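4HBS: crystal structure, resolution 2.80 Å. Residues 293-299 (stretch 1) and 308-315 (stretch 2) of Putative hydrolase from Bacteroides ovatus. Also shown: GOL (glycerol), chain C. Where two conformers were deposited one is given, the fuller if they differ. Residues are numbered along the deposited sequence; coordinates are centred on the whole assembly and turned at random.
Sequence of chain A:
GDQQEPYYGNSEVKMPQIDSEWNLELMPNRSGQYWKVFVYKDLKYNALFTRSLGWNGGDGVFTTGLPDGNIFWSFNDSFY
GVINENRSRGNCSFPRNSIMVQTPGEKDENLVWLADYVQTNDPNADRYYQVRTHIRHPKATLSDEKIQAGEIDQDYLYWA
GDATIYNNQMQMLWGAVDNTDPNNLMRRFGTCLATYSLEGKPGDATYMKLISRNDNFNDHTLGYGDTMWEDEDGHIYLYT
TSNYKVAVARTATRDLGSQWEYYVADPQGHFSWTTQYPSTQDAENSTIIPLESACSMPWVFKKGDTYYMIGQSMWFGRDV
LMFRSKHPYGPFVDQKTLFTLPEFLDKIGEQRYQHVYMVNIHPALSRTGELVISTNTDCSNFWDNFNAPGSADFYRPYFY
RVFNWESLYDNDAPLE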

ATOM      1  N   SER A 293     -12.587 -12.913 -13.836  1.00 62.41           N
ATOM      2  CA  SER A 293     -11.628 -12.667 -12.770  1.00 59.63           C
ATOM      3  C   SER A 293     -12.038 -11.484 -11.969  1.00 62.09           C
ATOM      4  O   SER A 293     -12.714 -10.582 -12.466  1.00 62.37           O
ATOM      5  CB  SER A 293     -10.246 -12.411 -13.344  1.00 62.03           C
ATOM      6  OG  SER A 293      -9.740 -13.572 -13.981  1.00 69.62           O
ATOM      7  N   ALA A 294     -11.590 -11.467 -10.730  1.00 57.10           N
ATOM      8  CA  ALA A 294     -11.855 -10.405  -9.774  1.00 55.05           C
ATOM      9  C   ALA A 294     -10.619 -10.203  -8.956  1.00 57.84           C
ATOM     10  O   ALA A 294      -9.930 -11.179  -8.659  1.00 57.11           O
ATOM     11  CB  ALA A 294     -13.014 -10.798  -8.889  1.00 55.36           C
ATOM     12  N   CYS A 295     -10.267  -8.962  -8.664  1.00 54.66           N
ATOM     13  CA  CYS A 295      -9.091  -8.693  -7.847  1.00 54.30           C
ATOM     14  C   CYS A 295      -9.168  -7.281  -7.260  1.00 58.34           C
ATOM     15  O   CYS A 295      -9.911  -6.445  -7.775  1.00 59.05           O
ATOM     16  CB  CYS A 295      -7.805  -8.915  -8.653  1.00 55.36           C
ATOM     17  SG  CYS A 295      -6.869  -7.410  -9.025  1.00 59.13           S
ATOM     18  N   SER A 296      -8.410  -7.027  -6.183  1.00 53.71           N
ATOM     19  CA  SER A 296      -8.364  -5.716  -5.530  1.00 53.08           C
ATOM     20  C   SER A 296      -6.913  -5.260  -5.345  1.00 55.97           C
ATOM     21  O   SER A 296      -6.013  -6.090  -5.200  1.00 56.20           O
ATOM     22  CB  SER A 296      -9.081  -5.760  -4.187  1.00 56.54           C
ATOM     23  OG  SER A 296      -8.400  -6.608  -3.278  1.00 71.15           O
HETATM   24  N   MSE A 297      -6.702  -3.934  -5.326  1.00 50.39           N
HETATM   25  CA  MSE A 297      -5.387  -3.313  -5.192  1.00 48.86           C
HETATM   26  C   MSE A 297      -4.412  -3.899  -6.230  1.00 54.18           C
HETATM   27  O   MSE A 297      -3.419  -4.522  -5.863  1.00 55.53           O
HETATM   28  CB  MSE A 297      -4.835  -3.451  -3.738  1.00 49.30           C
HETATM   29  CG  MSE A 297      -5.298  -2.347  -2.810  1.00 54.60           C
HETATM   30 SE   MSE A 297      -4.815  -0.584  -3.454  0.75 61.80          SE
HETATM   31  CE  MSE A 297      -6.091   0.494  -2.456  1.00 58.20           C
ATOM     32  N   PRO A 298      -4.715  -3.758  -7.534  1.00 49.82           N
ATOM     33  CA  PRO A 298      -3.823  -4.322  -8.558  1.00 49.51           C
ATOM     34  C   PRO A 298      -2.535  -3.527  -8.663  1.00 52.95           C
ATOM     35  O   PRO A 298      -2.592  -2.309  -8.781  1.00 53.36           O
ATOM     36  CB  PRO A 298      -4.655  -4.204  -9.830  1.00 52.13           C
ATOM     37  CG  PRO A 298      -5.493  -3.021  -9.608  1.00 56.62           C
ATOM     38  CD  PRO A 298      -5.857  -3.060  -8.152  1.00 51.55           C
ATOM     39  N   TRP A 299      -1.388  -4.203  -8.598  1.00 48.69           N
ATOM     40  CA  TRP A 299      -0.070  -3.583  -8.708  1.00 48.36           C
ATOM     41  C   TRP A 299       0.516  -3.988  -9.990  1.00 54.88           C
ATOM     42  O   TRP A 299       0.785  -5.174 -10.155  1.00 55.87           O
ATOM     43  CB  TRP A 299       0.833  -4.046  -7.568  1.00 46.17           C
ATOM     44  CG  TRP A 299       0.448  -3.448  -6.267  1.00 46.10           C
ATOM     45  CD1 TRP A 299      -0.408  -3.967  -5.340  1.00 48.12           C
ATOM     46  CD2 TRP A 299       0.810  -2.151  -5.805  1.00 45.92           C
ATOM     47  NE1 TRP A 299      -0.610  -3.063  -4.326  1.00 47.23           N
ATOM     48  CE2 TRP A 299       0.148  -1.941  -4.575  1.00 48.98           C
ATOM     49  CE3 TRP A 299       1.628  -1.133  -6.317  1.00 48.07           C
ATOM     50  CZ2 TRP A 299       0.314  -0.761  -3.829  1.00 47.55           C
ATOM     51  CZ3 TRP A 299       1.787   0.030  -5.581  1.00 49.15           C
ATOM     52  CH2 TRP A 299       1.136   0.207  -4.356  1.00 48.58           C
TER
HETATM   53  C1  GOL C 501     -11.201 -14.551  -7.359  1.00 55.28           C
HETATM   54  O1  GOL C 501     -10.691 -13.243  -7.150  1.00 53.47           O
HETATM   55  C2  GOL C 501     -11.416 -14.847  -8.825  1.00 55.74           C
HETATM   56  O2  GOL C 501     -10.348 -14.269  -9.584  1.00 53.99           O
HETATM   57  C3  GOL C 501     -11.409 -16.355  -8.958  1.00 58.40           C
HETATM   58  O3  GOL C 501     -10.896 -16.795 -10.214  1.00 60.15           O
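Stretch 2 (308-315) YMIGQSMW

Stretch 2 runs alongside stretch 1 as an antiparallel neighbour, and the hydrogen-bond pattern is the best evidence for it. Tyr308 to Gln312 are extended, with phi between -84° and -145° and psi between 126° and 162°, all in the beta region. The end-to-end directions, CA 294 to 299 against CA 308 to 314, are 136° apart: opposed, but well short of strictly antiparallel.

Two reciprocal pairs of backbone hydrogen bonds fix the register. In the first, Ser296 N donates to Gln312 O at 3.1 Å (N-H...O angle 156°), and Gln312 N donates to Ser296 O at 3.2 Å (155°). In the second, Trp299 N donates to Ile310 O at 2.9 Å (162°), and Ile310 N returns a bond to Trp299 O at 2.9 Å (160°). All four amides and all four carbonyls of these residues therefore find their partners across the interface. The second pair is the shorter, and its CA atoms are also closer, 5.1 Å between Trp299 CA and Ile310 CA against 5.4 Å between Ser296 CA and Gln312 CA.

Between the pairs lie two residues in stretch 1 but one in stretch 2, so the register slips by one: a beta bulge. Met297, a selenomethionine, takes the extra place with phi/psi of 52/60°, and the chain turns its corner there. Pro298, which has no amide hydrogen to donate, follows; its CA lies 4.4 Å from Gly311 CA. Two carbonyls also receive CA-H...O contacts: Cys295 CA lies 3.4 Å from Gln312 O (angle at H 132°), and Met309 CA lies 3.4 Å from Trp299 O (142°). Each supplements an N-H...O bond already made to the same oxygen.

The side chains of Ser296, Trp299, Ile310 and Gln312 leave the same face of the sheet. Ser296 OG and Gln312 OE1 come within 3.7 Å, too far to count as a hydrogen bond. Gln312 NE2 is bonded to a residue just outside the stretches, and Trp299 NE1 is satisfied elsewhere in the structure.

The selenomethionine Met309 starts sideways, but its end comes nearer stretch 1: its CE reaches Cys295 SG at 3.2 Å and Pro298 CB at 3.5 Å. Gly311 leaves the room that Cys295 needs, for an ideally placed CB on Gly311 would fall 2.6 Å from Cys295 SG, a clash.

Beyond the first pair, glycerol, probably from the crystallisation liquor, links the two backbones. Its O1 donates to Ala294 O at 2.7 Å and accepts from Met314 N at 2.9 Å, with a nearly straight angle of 175°. Ala294 N donates to glycerol O2 at 3.3 Å (163°). The ligand thus satisfies polar atoms on both stretches without a direct hydrogen bond between Ala294 and Met314. Nearby, Ala294 CB packs 3.6 Å from SE of the selenomethionine Met314. Altogether the two stretches bury 482 Å², both sides summed.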

ATOM      1  N   TYR A 308       3.217  -7.425 -15.796  1.00 55.49           N
ATOM      2  CA  TYR A 308       2.657  -8.343 -14.813  1.00 53.43           C
ATOM      3  C   TYR A 308       1.845  -7.553 -13.837  1.00 53.90           C
ATOM      4  O   TYR A 308       2.264  -6.468 -13.443  1.00 53.17           O
ATOM      5  CB  TYR A 308       3.766  -9.098 -14.081  1.00 54.19           C
ATOM      6  CG  TYR A 308       4.591  -9.970 -14.997  1.00 57.97           C
ATOM      7  CD1 TYR A 308       4.163 -11.248 -15.349  1.00 60.78           C
ATOM      8  CD2 TYR A 308       5.802  -9.523 -15.514  1.00 59.41           C
ATOM      9  CE1 TYR A 308       4.927 -12.060 -16.188  1.00 62.52           C
ATOM     10  CE2 TYR A 308       6.580 -10.332 -16.339  1.00 61.56           C
ATOM     11  CZ  TYR A 308       6.136 -11.597 -16.681  1.00 68.72           C
ATOM     12  OH  TYR A 308       6.888 -12.394 -17.517  1.00 70.10           O
HETATM   13  N   MSE A 309       0.686  -8.078 -13.449  1.00 48.48           N
HETATM   14  CA  MSE A 309      -0.187  -7.455 -12.461  1.00 46.30           C
HETATM   15  C   MSE A 309      -0.311  -8.375 -11.301  1.00 51.16           C
HETATM   16  O   MSE A 309      -0.503  -9.561 -11.532  1.00 51.69           O
HETATM   17  CB  MSE A 309      -1.560  -7.206 -13.051  1.00 48.17           C
HETATM   18  CG  MSE A 309      -2.476  -6.489 -12.110  1.00 52.25           C
HETATM   19 SE   MSE A 309      -4.208  -6.212 -12.926  0.75 58.85          SE
HETATM   20  CE  MSE A 309      -5.080  -7.124 -11.699  1.00 54.86           C
ATOM     21  N   ILE A 310      -0.224  -7.861 -10.056  1.00 47.17           N
ATOM     22  CA  ILE A 310      -0.382  -8.696  -8.854  1.00 46.10           C
ATOM     23  C   ILE A 310      -1.463  -8.078  -8.011  1.00 49.24           C
ATOM     24  O   ILE A 310      -1.386  -6.905  -7.682  1.00 48.98           O
ATOM     25  CB  ILE A 310       0.924  -8.889  -8.047  1.00 48.58           C
ATOM     26  CG1 ILE A 310       2.019  -9.514  -8.928  1.00 50.53           C
ATOM     27  CG2 ILE A 310       0.668  -9.784  -6.798  1.00 47.87           C
ATOM     28  CD1 ILE A 310       3.320  -9.349  -8.395  1.00 63.79           C
ATOM     29  N   GLY A 311      -2.456  -8.866  -7.666  1.00 45.56           N
ATOM     30  CA  GLY A 311      -3.573  -8.405  -6.859  1.00 44.58           C
ATOM     31  C   GLY A 311      -4.071  -9.468  -5.921  1.00 48.01           C
ATOM     32  O   GLY A 311      -3.771 -10.647  -6.091  1.00 48.90           O
ATOM     33  N   GLN A 312      -4.803  -9.053  -4.913  1.00 43.93           N
ATOM     34  CA  GLN A 312      -5.387  -9.964  -3.948  1.00 43.79           C
ATOM     35  C   GLN A 312      -6.674 -10.486  -4.511  1.00 51.49           C
ATOM     36  O   GLN A 312      -7.440  -9.702  -5.059  1.00 52.76           O
ATOM     37  CB  GLN A 312      -5.661  -9.219  -2.667  1.00 43.78           C
ATOM     38  CG  GLN A 312      -6.042 -10.111  -1.511  1.00 50.96           C
ATOM     39  CD  GLN A 312      -6.585  -9.301  -0.385  1.00 63.26           C
ATOM     40  OE1 GLN A 312      -6.606  -8.055  -0.422  1.00 59.81           O
ATOM     41  NE2 GLN A 312      -7.039  -9.989   0.636  1.00 49.16           N
ATOM     42  N   SER A 313      -6.958 -11.782  -4.351  1.00 49.06           N
ATOM     43  CA  SER A 313      -8.221 -12.339  -4.843  1.00 49.70           C
ATOM     44  C   SER A 313      -9.388 -11.692  -4.078  1.00 52.99           C
ATOM     45  O   SER A 313      -9.182 -11.101  -3.014  1.00 51.61           O
ATOM     46  CB  SER A 313      -8.241 -13.859  -4.721  1.00 54.28           C
ATOM     47  OG  SER A 313      -8.166 -14.288  -3.373  1.00 66.73           O
HETATM   48  N   MSE A 314     -10.584 -11.751  -4.655  1.00 50.45           N
HETATM   49  CA  MSE A 314     -11.764 -11.083  -4.116  1.00 50.28           C
HETATM   50  C   MSE A 314     -12.244 -11.558  -2.734  1.00 56.21           C
HETATM   51  O   MSE A 314     -11.961 -12.677  -2.310  1.00 56.68           O
HETATM   52  CB  MSE A 314     -12.926 -11.197  -5.084  1.00 53.57           C
HETATM   53  CG  MSE A 314     -13.586 -12.561  -5.084  1.00 61.22           C
HETATM   54 SE   MSE A 314     -14.859 -12.760  -6.507  0.75 70.76          SE
HETATM   55  CE  MSE A 314     -15.776 -10.966  -6.415  1.00 67.01           C
ATOM     56  N   TRP A 315     -13.039 -10.658  -2.093  1.00 53.59           N
ATOM     57  CA  TRP A 315     -13.634 -10.715  -0.759  0.50 53.77           C
ATOM     58  C   TRP A 315     -12.616 -11.189   0.287  1.00 55.91           C
ATOM     59  O   TRP A 315     -12.798 -12.161   1.034  1.00 56.06           O
ATOM     60  CB  TRP A 315     -14.963 -11.500  -0.734  0.50 54.25           C
ATOM     61  CG  TRP A 315     -16.128 -10.706  -1.279  0.50 56.32           C
ATOM     62  CD1 TRP A 315     -16.928 -11.040  -2.334  0.50 60.63           C
ATOM     63  CD2 TRP A 315     -16.610  -9.437  -0.793  0.50 56.06           C
ATOM     64  NE1 TRP A 315     -17.887 -10.069  -2.529  0.50 60.62           N
ATOM     65  CE2 TRP A 315     -17.711  -9.071  -1.601  0.50 61.17           C
ATOM     66  CE3 TRP A 315     -16.224  -8.576   0.255  0.50 56.29           C
ATOM     67  CZ2 TRP A 315     -18.423  -7.879  -1.401  0.50 60.55           C
ATOM     68  CZ3 TRP A 315     -16.921  -7.393   0.443  0.50 57.80           C
ATOM     69  CH2 TRP A 315     -18.007  -7.055  -0.376  0.50 59.56           C
TER